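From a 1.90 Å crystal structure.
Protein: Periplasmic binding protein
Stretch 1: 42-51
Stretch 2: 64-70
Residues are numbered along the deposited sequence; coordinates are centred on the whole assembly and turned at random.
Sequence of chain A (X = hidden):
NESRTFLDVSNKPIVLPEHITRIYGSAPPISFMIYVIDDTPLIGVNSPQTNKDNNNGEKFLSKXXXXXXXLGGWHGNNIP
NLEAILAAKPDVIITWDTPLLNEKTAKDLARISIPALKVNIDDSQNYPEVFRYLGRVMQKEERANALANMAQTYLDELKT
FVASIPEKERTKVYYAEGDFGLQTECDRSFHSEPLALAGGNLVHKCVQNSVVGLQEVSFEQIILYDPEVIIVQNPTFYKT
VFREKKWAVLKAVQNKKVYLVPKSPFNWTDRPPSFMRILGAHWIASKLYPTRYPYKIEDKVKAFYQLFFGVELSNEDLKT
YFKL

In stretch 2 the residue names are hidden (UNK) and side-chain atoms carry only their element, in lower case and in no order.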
ATOM      1  N   LEU A  42      -5.752 -17.885  -5.295  1.00 18.76           N
ATOM      2  CA  LEU A  42      -5.694 -17.494  -3.881  1.00 20.06           C
ATOM      3  C   LEU A  42      -6.547 -18.400  -2.996  1.00 19.63           C
ATOM      4  O   LEU A  42      -7.729 -18.569  -3.248  1.00 22.78           O
ATOM      5  CB  LEU A  42      -6.162 -16.052  -3.680  1.00 21.65           C
ATOM      6  CG  LEU A  42      -5.137 -14.950  -3.889  1.00 22.53           C
ATOM      7  CD1 LEU A  42      -5.864 -13.615  -3.898  1.00 23.18           C
ATOM      8  CD2 LEU A  42      -4.068 -14.985  -2.806  1.00 22.12           C
ATOM      9  N   ILE A  43      -5.946 -18.960  -1.951  1.00 18.94           N
ATOM     10  CA  ILE A  43      -6.665 -19.852  -1.028  1.00 21.27           C
ATOM     11  C   ILE A  43      -7.417 -19.103   0.069  1.00 19.96           C
ATOM     12  O   ILE A  43      -8.287 -19.677   0.731  1.00 20.16           O
ATOM     13  CB  ILE A  43      -5.706 -20.851  -0.339  1.00 23.88           C
ATOM     14  CG1 ILE A  43      -4.691 -20.124   0.551  1.00 25.69           C
ATOM     15  CG2 ILE A  43      -4.986 -21.692  -1.375  1.00 25.01           C
ATOM     16  CD1 ILE A  43      -4.071 -20.991   1.624  1.00 26.28           C
ATOM     17  N   GLY A  44      -7.069 -17.832   0.263  1.00 19.15           N
ATOM     18  CA  GLY A  44      -7.594 -17.045   1.358  1.00 17.24           C
ATOM     19  C   GLY A  44      -7.015 -15.641   1.390  1.00 17.93           C
ATOM     20  O   GLY A  44      -6.078 -15.326   0.644  1.00 16.85           O
ATOM     21  N   VAL A  45      -7.600 -14.798   2.240  1.00 15.41           N
ATOM     22  CA  VAL A  45      -7.101 -13.451   2.485  1.00 14.92           C
ATOM     23  C   VAL A  45      -6.539 -13.395   3.917  1.00 15.71           C
ATOM     24  O   VAL A  45      -6.683 -14.354   4.693  1.00 16.22           O
ATOM     25  CB  VAL A  45      -8.195 -12.372   2.265  1.00 15.37           C
ATOM     26  CG1 VAL A  45      -8.597 -12.311   0.798  1.00 16.92           C
ATOM     27  CG2 VAL A  45      -9.420 -12.620   3.135  1.00 14.78           C
ATOM     28  N   ASN A  46      -5.890 -12.284   4.260  1.00 15.68           N
ATOM     29  CA  ASN A  46      -5.244 -12.139   5.564  1.00 17.70           C
ATOM     30  C   ASN A  46      -6.145 -11.445   6.579  1.00 20.70           C
ATOM     31  O   ASN A  46      -6.104 -11.766   7.765  1.00 25.47           O
ATOM     32  CB  ASN A  46      -3.935 -11.357   5.425  1.00 17.52           C
ATOM     33  CG  ASN A  46      -3.045 -11.914   4.344  1.00 17.58           C
ATOM     34  OD1 ASN A  46      -2.925 -11.327   3.269  1.00 21.55           O
ATOM     35  ND2 ASN A  46      -2.451 -13.075   4.601  1.00 16.66           N
ATOM     36  N   SER A  47      -6.933 -10.488   6.093  1.00 22.98           N
ATOM     37  CA  SER A  47      -7.843  -9.674   6.894  1.00 23.43           C
ATOM     38  C   SER A  47      -9.207  -9.622   6.197  1.00 20.97           C
ATOM     39  O   SER A  47      -9.311  -9.967   5.017  1.00 20.62           O
ATOM     40  CB  SER A  47      -7.305  -8.241   7.000  1.00 27.82           C
ATOM     41  OG  SER A  47      -6.040  -8.202   7.625  1.00 35.49           O
ATOM     42  N   PRO A  48     -10.251  -9.174   6.910  1.00 21.74           N
ATOM     43  CA  PRO A  48     -11.554  -8.977   6.267  1.00 20.65           C
ATOM     44  C   PRO A  48     -11.427  -8.091   5.039  1.00 19.01           C
ATOM     45  O   PRO A  48     -10.734  -7.070   5.081  1.00 21.20           O
ATOM     46  CB  PRO A  48     -12.383  -8.272   7.347  1.00 21.62           C
ATOM     47  CG  PRO A  48     -11.731  -8.623   8.634  1.00 23.85           C
ATOM     48  CD  PRO A  48     -10.280  -8.853   8.351  1.00 24.00           C
ATOM     49  N   GLN A  49     -12.092  -8.476   3.955  1.00 20.55           N
ATOM     50  CA  GLN A  49     -11.943  -7.789   2.670  1.00 22.26           C
ATOM     51  C   GLN A  49     -12.407  -6.327   2.721  1.00 22.91           C
ATOM     52  O   GLN A  49     -11.861  -5.470   2.021  1.00 25.07           O
ATOM     53  CB  GLN A  49     -12.708  -8.539   1.583  1.00 23.01           C
ATOM     54  CG  GLN A  49     -12.073  -9.858   1.182  1.00 19.90           C
ATOM     55  CD  GLN A  49     -12.540 -11.044   2.004  1.00 19.85           C
ATOM     56  OE1 GLN A  49     -12.844 -10.926   3.204  1.00 21.88           O
ATOM     57  NE2 GLN A  49     -12.585 -12.210   1.362  1.00 15.23           N
ATOM     58  N   THR A  50     -13.420  -6.055   3.539  1.00 21.32           N
ATOM     59  CA  THR A  50     -13.849  -4.694   3.812  1.00 21.96           C
ATOM     60  C   THR A  50     -13.569  -4.427   5.272  1.00 20.69           C
ATOM     61  O   THR A  50     -13.991  -5.187   6.144  1.00 21.24           O
ATOM     62  CB  THR A  50     -15.348  -4.487   3.559  1.00 26.54           C
ATOM     63  OG1 THR A  50     -16.093  -5.390   4.380  1.00 37.64           O
ATOM     64  CG2 THR A  50     -15.677  -4.748   2.126  1.00 25.83           C
ATOM     65  N   ASN A  51     -12.833  -3.358   5.532  1.00 19.19           N
ATOM     66  CA  ASN A  51     -12.455  -3.007   6.885  1.00 19.76           C
ATOM     67  C   ASN A  51     -12.333  -1.490   6.969  1.00 18.25           C
ATOM     68  O   ASN A  51     -12.743  -0.775   6.050  1.00 19.77           O
ATOM     69  CB  ASN A  51     -11.166  -3.750   7.285  1.00 19.86           C
ATOM     70  CG  ASN A  51     -10.005  -3.484   6.335  1.00 22.57           C
ATOM     71  OD1 ASN A  51      -9.653  -2.336   6.070  1.00 18.54           O
ATOM     72  ND2 ASN A  51      -9.398  -4.556   5.822  1.00 27.44           N
ATOM     73  N   UNK A  64     -15.355 -13.968  -6.293  1.00 23.49           N
ATOM     74  CA  UNK A  64     -14.472 -15.022  -5.761  1.00 24.00           C
ATOM     75  C   UNK A  64     -13.597 -14.486  -4.636  1.00 20.83           C
ATOM     76  O   UNK A  64     -13.549 -15.074  -3.559  1.00 19.83           O
ATOM     77  n   UNK A  64     -10.710 -17.603  -5.661  1.00 42.02           N
ATOM     78  c   UNK A  64     -11.722 -18.428  -5.456  1.00 38.94           C
ATOM     79  c   UNK A  64     -12.535 -16.571  -6.328  1.00 34.04           C
ATOM     80  c   UNK A  64     -11.192 -16.434  -6.203  1.00 38.90           C
ATOM     81  c   UNK A  64     -13.584 -15.629  -6.851  1.00 27.49           C
ATOM     82  n   UNK A  64     -12.834 -17.832  -5.852  1.00 40.68           N
ATOM     83  N   UNK A  65     -12.912 -13.368  -4.891  1.00 17.45           N
ATOM     84  CA  UNK A  65     -12.028 -12.777  -3.903  1.00 16.54           C
ATOM     85  C   UNK A  65     -12.794 -12.360  -2.650  1.00 16.46           C
ATOM     86  O   UNK A  65     -12.321 -12.594  -1.546  1.00 18.25           O
ATOM     87  c   UNK A  65     -10.322 -10.921  -3.501  1.00 17.20           C
ATOM     88  c   UNK A  65      -8.182 -10.831  -2.383  1.00 17.25           C
ATOM     89  c   UNK A  65     -11.260 -11.581  -4.480  1.00 16.29           C
ATOM     90  c   UNK A  65      -8.571  -9.689  -1.713  1.00 17.84           C
ATOM     91  c   UNK A  65      -9.052 -11.441  -3.267  1.00 18.62           C
ATOM     92  c   UNK A  65      -9.831  -9.163  -1.929  1.00 18.45           C
ATOM     93  c   UNK A  65     -10.698  -9.778  -2.820  1.00 18.77           C
ATOM     94  N   UNK A  66     -13.976 -11.760  -2.828  1.00 16.50           N
ATOM     95  CA  UNK A  66     -14.772 -11.260  -1.700  1.00 18.21           C
ATOM     96  C   UNK A  66     -15.295 -12.369  -0.829  1.00 19.31           C
ATOM     97  O   UNK A  66     -15.625 -12.126   0.326  1.00 23.40           O
ATOM     98  c   UNK A  66     -15.986 -10.447  -2.151  1.00 18.23           C
ATOM     99 se   UNK A  66     -14.609  -7.911  -1.752  1.00 24.22          SE
ATOM    100  c   UNK A  66     -15.614  -9.169  -2.885  1.00 20.03           C
ATOM    101  c   UNK A  66     -16.072  -7.499  -0.499  1.00 26.29           C
ATOM    102  N   UNK A  67     -15.375 -13.587  -1.361  1.00 20.31           N
ATOM    103  CA  UNK A  67     -15.896 -14.735  -0.602  1.00 21.84           C
ATOM    104  C   UNK A  67     -14.811 -15.638  -0.001  1.00 18.59           C
ATOM    105  O   UNK A  67     -15.132 -16.619   0.653  1.00 19.86           O
ATOM    106  o   UNK A  67     -20.153 -15.151  -3.016  1.00 44.05           O
ATOM    107  c   UNK A  67     -18.955 -15.485  -2.917  1.00 37.67           C
ATOM    108  c   UNK A  67     -16.844 -15.557  -1.488  1.00 25.53           C
ATOM    109  c   UNK A  67     -18.112 -14.794  -1.863  1.00 31.68           C
ATOM    110  o   UNK A  67     -18.428 -16.341  -3.656  1.00 43.45           O
ATOM    111  N   UNK A  68     -13.535 -15.306  -0.197  1.00 18.85           N
ATOM    112  CA  UNK A  68     -12.442 -16.116   0.356  1.00 18.17           C
ATOM    113  C   UNK A  68     -12.429 -16.053   1.875  1.00 18.75           C
ATOM    114  O   UNK A  68     -12.780 -15.022   2.455  1.00 20.37           O
ATOM    115  c   UNK A  68      -9.467 -15.110  -1.982  1.00 19.40           C
ATOM    116  c   UNK A  68     -11.079 -15.635  -0.156  1.00 18.92           C
ATOM    117  c   UNK A  68     -10.646 -17.325  -1.950  1.00 21.11           C
ATOM    118  c   UNK A  68     -10.756 -15.847  -1.628  1.00 19.48           C
ATOM    119  N   UNK A  69     -12.008 -17.148   2.526  1.00 19.28           N
ATOM    120  CA  UNK A  69     -11.923 -17.134   3.984  1.00 20.30           C
ATOM    121  C   UNK A  69     -10.683 -16.394   4.465  1.00 18.05           C
ATOM    122  O   UNK A  69      -9.728 -16.228   3.711  1.00 17.42           O
ATOM    123  c   UNK A  69     -11.832 -18.619   4.339  1.00 20.95           C
ATOM    124  c   UNK A  69     -11.128 -19.212   3.166  1.00 21.31           C
ATOM    125  c   UNK A  69     -11.694 -18.481   1.980  1.00 19.87           C
ATOM    126  N   UNK A  70     -10.731 -15.942   5.714  1.00 17.69           N
ATOM    127  CA  UNK A  70      -9.636 -15.230   6.342  1.00 17.80           C
ATOM    128  C   UNK A  70      -8.729 -16.242   7.022  1.00 16.88           C
ATOM    129  O   UNK A  70      -9.180 -16.989   7.883  1.00 18.60           O
ATOM    130  c   UNK A  70     -11.891 -12.393   7.715  1.00 22.31           C
ATOM    131  c   UNK A  70     -11.070 -13.213   6.740  1.00 19.76           C
ATOM    132  c   UNK A  70      -8.992 -13.588   8.130  1.00 18.89           C
ATOM    133  c   UNK A  70     -10.155 -14.248   7.399  1.00 18.19           C
TER
HETATM  134  O   HOH W   1     -14.092 -12.940   4.652  1.00 28.61           O

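Position 64 carries one carbon followed by a five-membered ring of three carbons and two nitrogens, which is an imidazole. One ring nitrogen lies 4.0 Å from Leu42 O, too far for a hydrogen bond. The ring identifies His64, and the nitrogen is its NE2; the residue is exposed and contributes little here.

Position 65 has seven side-chain carbons, one linking to a six-membered ring with no heteroatom. Its CA-to-CB bond points sideways, yet the ring end comes nearer to stretch 1: one ring carbon lies 3.5 Å from Val45 CG1, and another is 3.9 Å from Leu42 CD1, which sits at the ring edge. No oxygen extends from the ring, so this is Phe65 rather than tyrosine, with chi1 at 180° (t); the two ring carbons are CE1 and CD1 respectively.

Position 66 shows an unbranched chain of two carbons, a selenium and a terminal carbon. The CA-to-CB bond points away, but the chain bends back: the selenium is 3.9 Å from Gln49 CB, and the terminal carbon is 3.8 Å from Thr50 CG2. Selenium between the second carbon and a terminal methyl identifies selenomethionine, Met66, whose three successive m rotamers produce the bend.

Position 67 has three carbons, the third bearing two oxygens: a carboxylate two carbons out from CB, hence Glu67 rather than the shorter aspartate. Its CA-to-CB bond points away, and stretch 1 covers none of its surface. Backbone N of Glu67 donates to His64 O at 3.2 Å.

Position 68 has four carbons forked at the second. Its CA-to-CB bond points toward stretch 1; one terminal carbon packs 3.8 Å from Leu42 CB and 4.0 Å from Val45 CG1, while the other is 3.4 Å from Leu42 O. The fork at the second carbon separates leucine from isoleucine, giving Leu68, and these carbons are CD1 and CD2 in turn.

Position 69 has three carbons that close a ring onto its own backbone nitrogen. One ring carbon lies 3.8 Å from Ile43 O. The closed ring is the signature of Pro69, and that carbon is its CG. The backbone also takes part: Val45 N donates to Pro69 O at 3.0 Å with an angle of 162°. Gly44 CA is 3.3 Å from the same oxygen, and an ideal CB on Gly44 would fall 3.0 Å from Pro69 O, a tight fit.

Position 70 also has four carbons, but forked at the first, with one arm two carbons long. The end of that arm is 3.9 Å from Pro48 CG, its inner carbon is 4.0 Å from Val45 CG2, and the one-carbon arm is 3.4 Å from Asn46 O. The fork gives Ile70.

The contact combines backbone pairing with polar and apolar anchoring. Val45 and Ile70 form a single beta bridge, supported by the CA-H...O contact from Ile70 CA to Val45 O at 3.5 Å. Gln49 NE2 donates to Phe65 O at 2.9 Å and Leu68 O at 3.0 Å, fastening the turn from both carbonyls; Met66 O, 3.2 Å from Gln49 NE2, has too poor an angle to count. Leu42, Val45, Phe65 and Leu68 make the apolar cluster. Together the stretches bury 649 Å², both sides summed.

Stretch 2 (64-70) HFMELPI
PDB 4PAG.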